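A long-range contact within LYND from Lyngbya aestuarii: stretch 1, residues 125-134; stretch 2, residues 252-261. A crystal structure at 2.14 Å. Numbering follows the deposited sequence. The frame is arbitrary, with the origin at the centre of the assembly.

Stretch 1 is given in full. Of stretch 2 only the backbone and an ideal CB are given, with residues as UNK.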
# COMPACT_ATOMS: atom_id res chain seq x y z
N VAL B 125 -29.42 -28.25 4.24
CA VAL B 125 -28.35 -29.08 3.72
C VAL B 125 -27.05 -28.29 3.75
O VAL B 125 -25.97 -28.86 3.89
CB VAL B 125 -28.63 -29.61 2.29
CG1 VAL B 125 -29.73 -30.66 2.32
CG2 VAL B 125 -28.98 -28.48 1.33
N THR B 126 -27.16 -26.97 3.64
CA THR B 126 -26.01 -26.09 3.78
C THR B 126 -25.50 -26.14 5.21
O THR B 126 -24.30 -26.18 5.45
CB THR B 126 -26.36 -24.63 3.40
OG1 THR B 126 -26.57 -24.55 1.99
CG2 THR B 126 -25.23 -23.66 3.80
N VAL B 127 -26.42 -26.14 6.17
CA VAL B 127 -26.08 -26.28 7.57
C VAL B 127 -25.45 -27.64 7.82
O VAL B 127 -24.51 -27.78 8.60
CB VAL B 127 -27.32 -26.10 8.48
CG1 VAL B 127 -26.97 -26.38 9.93
CG2 VAL B 127 -27.88 -24.69 8.33
N ALA B 128 -25.96 -28.65 7.14
CA ALA B 128 -25.47 -30.01 7.28
C ALA B 128 -24.07 -30.17 6.68
O ALA B 128 -23.26 -30.92 7.20
CB ALA B 128 -26.44 -30.99 6.62
N ALA B 129 -23.80 -29.45 5.60
CA ALA B 129 -22.49 -29.50 4.96
C ALA B 129 -21.40 -28.92 5.86
O ALA B 129 -20.31 -29.49 5.97
CB ALA B 129 -22.52 -28.76 3.63
N LEU B 130 -21.69 -27.78 6.48
CA LEU B 130 -20.75 -27.17 7.41
C LEU B 130 -20.51 -28.11 8.58
O LEU B 130 -19.40 -28.21 9.06
CB LEU B 130 -21.25 -25.82 7.91
CG LEU B 130 -20.34 -25.09 8.91
CD1 LEU B 130 -18.93 -24.90 8.33
CD2 LEU B 130 -20.92 -23.75 9.31
N THR B 131 -21.58 -28.77 9.02
CA THR B 131 -21.50 -29.74 10.12
C THR B 131 -20.52 -30.84 9.76
O THR B 131 -19.66 -31.22 10.56
CB THR B 131 -22.88 -30.34 10.45
OG1 THR B 131 -23.77 -29.30 10.91
CG2 THR B 131 -22.78 -31.42 11.52
N THR B 132 -20.64 -31.35 8.54
CA THR B 132 -19.74 -32.37 8.03
C THR B 132 -18.31 -31.84 7.95
O THR B 132 -17.36 -32.51 8.35
CB THR B 132 -20.21 -32.86 6.65
OG1 THR B 132 -21.53 -33.36 6.76
CG2 THR B 132 -19.30 -33.97 6.11
N ALA B 133 -18.16 -30.62 7.46
CA ALA B 133 -16.85 -30.01 7.35
C ALA B 133 -16.18 -29.93 8.71
O ALA B 133 -14.99 -30.23 8.85
CB ALA B 133 -16.97 -28.64 6.73
N LEU B 134 -16.94 -29.52 9.72
CA LEU B 134 -16.41 -29.41 11.07
C LEU B 134 -16.05 -30.78 11.65
O LEU B 134 -15.02 -30.93 12.32
CB LEU B 134 -17.42 -28.71 11.98
CG LEU B 134 -17.55 -27.20 11.76
CD1 LEU B 134 -18.84 -26.65 12.34
CD2 LEU B 134 -16.35 -26.50 12.36
N UNK B 252 -17.99 -22.76 -4.84
CA UNK B 252 -17.84 -21.54 -4.05
C UNK B 252 -18.49 -21.70 -2.67
O UNK B 252 -17.99 -21.18 -1.66
CB UNK B 252 -18.45 -20.35 -4.79
N UNK B 253 -19.62 -22.40 -2.63
CA UNK B 253 -20.28 -22.68 -1.35
C UNK B 253 -19.35 -23.48 -0.45
O UNK B 253 -19.10 -23.11 0.69
CB UNK B 253 -21.59 -23.44 -1.57
N UNK B 254 -18.84 -24.59 -0.97
CA UNK B 254 -17.96 -25.47 -0.22
C UNK B 254 -16.65 -24.78 0.15
O UNK B 254 -16.10 -25.02 1.21
CB UNK B 254 -17.67 -26.74 -1.03
N UNK B 255 -16.16 -23.91 -0.73
CA UNK B 255 -14.97 -23.12 -0.44
C UNK B 255 -15.21 -22.26 0.80
O UNK B 255 -14.33 -22.13 1.65
CB UNK B 255 -14.59 -22.25 -1.64
N UNK B 256 -16.39 -21.67 0.89
CA UNK B 256 -16.74 -20.83 2.01
C UNK B 256 -16.94 -21.58 3.32
O UNK B 256 -16.55 -21.11 4.39
CB UNK B 256 -18.01 -20.05 1.67
N UNK B 257 -17.56 -22.76 3.24
CA UNK B 257 -17.86 -23.53 4.44
C UNK B 257 -16.61 -24.20 5.03
O UNK B 257 -16.46 -24.30 6.25
CB UNK B 257 -18.92 -24.59 4.12
N UNK B 258 -15.72 -24.66 4.16
CA UNK B 258 -14.48 -25.30 4.60
C UNK B 258 -13.54 -24.24 5.18
O UNK B 258 -12.90 -24.45 6.20
CB UNK B 258 -13.81 -26.04 3.44
N UNK B 259 -13.49 -23.10 4.51
CA UNK B 259 -12.77 -21.93 5.00
C UNK B 259 -13.29 -21.54 6.39
O UNK B 259 -12.53 -21.29 7.31
CB UNK B 259 -12.91 -20.76 4.02
N UNK B 260 -14.61 -21.50 6.53
CA UNK B 260 -15.22 -21.18 7.81
C UNK B 260 -14.85 -22.22 8.87
O UNK B 260 -14.59 -21.88 10.03
CB UNK B 260 -16.74 -21.09 7.66
N UNK B 261 -14.83 -23.49 8.48
CA UNK B 261 -14.48 -24.56 9.41
C UNK B 261 -13.08 -24.35 10.01
O UNK B 261 -12.88 -24.50 11.21
CB UNK B 261 -14.55 -25.91 8.70

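Both stretches are helical throughout, and their axes approach to 9.0 Å with a crossing angle of -45°.

Position 252 has nothing of stretch 1 within 5.5 Å of its ideal CB, so the contact sets no preference; it is Thr252.

At 253 CA-to-CB points toward stretch 1, but the ideal CB again has no neighbour within 5.5 Å. A long side chain is needed to reach Thr126, and an aliphatic or a polar one could do so. The residue is Leu253 (chi1 t, chi2 p), whose CD2 lies 4.0 Å from Thr126 OG1.

At 254 the bond points sideways. Stretch 1 offers the Ala129 methyl and the Ala129 carbonyl oxygen, so a long, flexible donor such as Gln, Lys or Arg would suit. Gln254 bends back with chi1 and chi2 both m: NE2 comes 3.7 Å from Ala129 CB and donates to a water that in turn donates to Ala129 O (water O to Gln254 NE2 3.0 Å, to Ala129 O 2.9 Å).

Positions 255 and 256 are out of reach, and their helical phi/psi angles demand nothing special; they are Thr255 and Gly256.

At 257 CB points toward stretch 1, with the ideal CB 4.2 Å from Leu130 CD1 and 5.2 Å from Ala133 CB. Thr126, Ala129 and Leu130 line an apolar site suited to Leu, Ile or Met. Leu257 (m, t) places CD1 3.8 Å from Ala129 CB and CD2 4.1 Å from Leu130 CB, and it has the largest area covered by stretch 1, 73 Å².

At 258 CB points away, yet Ala133 CB is 5.2 Å from the ideal CB and Ala133 O can accept a hydrogen bond, so a long polar chain could return. In Gln258 (m, m), OE1 lies 3.5 Å from Ala133 CB and accepts from a water that also donates to Ala133 O (water O to Gln258 OE1 2.6 Å, to Ala133 O 3.0 Å). Gln258 NE2 donates to Gln254 OE1 at 3.3 Å.

Position 259 is out of reach; Phe259 makes no contact here.

At 260 CA-to-CB points toward stretch 1, and the ideal CB is 4.4 Å from Leu130 CD1; an apolar residue suits this neighbour, and this one contact does not fix its size. Ala260 leaves its CB 4.5 Å from Leu130 CD1.

At 261 the ideal CB is 4.1 Å from both Leu134 CD2 and Ala133 CB, and 4.5 Å from Leu130 CD1. So close a setting favours Ala, Gly or perhaps Ser. Ala261 packs its CB 4.1 Å from Ala133 CB.

Stretch 2 252-261: TLQTGLQFAA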
# COMPACT_ATOMS: atom_id res chain seq x y z
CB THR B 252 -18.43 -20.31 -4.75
OG1 THR B 252 -19.84 -20.49 -4.97
CG2 THR B 252 -17.72 -20.06 -6.09
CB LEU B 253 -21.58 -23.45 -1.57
CG LEU B 253 -22.32 -23.91 -0.30
CD1 LEU B 253 -22.72 -22.71 0.55
CD2 LEU B 253 -23.55 -24.74 -0.66
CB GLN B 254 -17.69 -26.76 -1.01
CG GLN B 254 -18.73 -27.85 -0.80
CD GLN B 254 -18.65 -28.49 0.58
OE1 GLN B 254 -17.55 -28.73 1.10
NE2 GLN B 254 -19.80 -28.77 1.17
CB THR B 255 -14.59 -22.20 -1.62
OG1 THR B 255 -14.08 -22.98 -2.69
CG2 THR B 255 -13.53 -21.18 -1.20
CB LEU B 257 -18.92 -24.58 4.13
CG LEU B 257 -20.29 -24.03 3.71
CD1 LEU B 257 -21.22 -25.16 3.29
CD2 LEU B 257 -20.92 -23.19 4.81
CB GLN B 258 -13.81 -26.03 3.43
CG GLN B 258 -14.62 -27.21 2.88
CD GLN B 258 -14.64 -28.40 3.82
OE1 GLN B 258 -14.02 -28.39 4.89
NE2 GLN B 258 -15.36 -29.44 3.43
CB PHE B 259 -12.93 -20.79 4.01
CG PHE B 259 -11.91 -19.69 4.12
CD1 PHE B 259 -11.11 -19.55 5.24
CD2 PHE B 259 -11.77 -18.78 3.08
CE1 PHE B 259 -10.19 -18.52 5.32
CE2 PHE B 259 -10.87 -17.74 3.16
CZ PHE B 259 -10.07 -17.62 4.28
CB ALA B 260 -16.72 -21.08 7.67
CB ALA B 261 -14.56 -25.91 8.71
O HOH W 1 -19.12 -30.42 3.55
O HOH W 2 -13.24 -30.39 6.39
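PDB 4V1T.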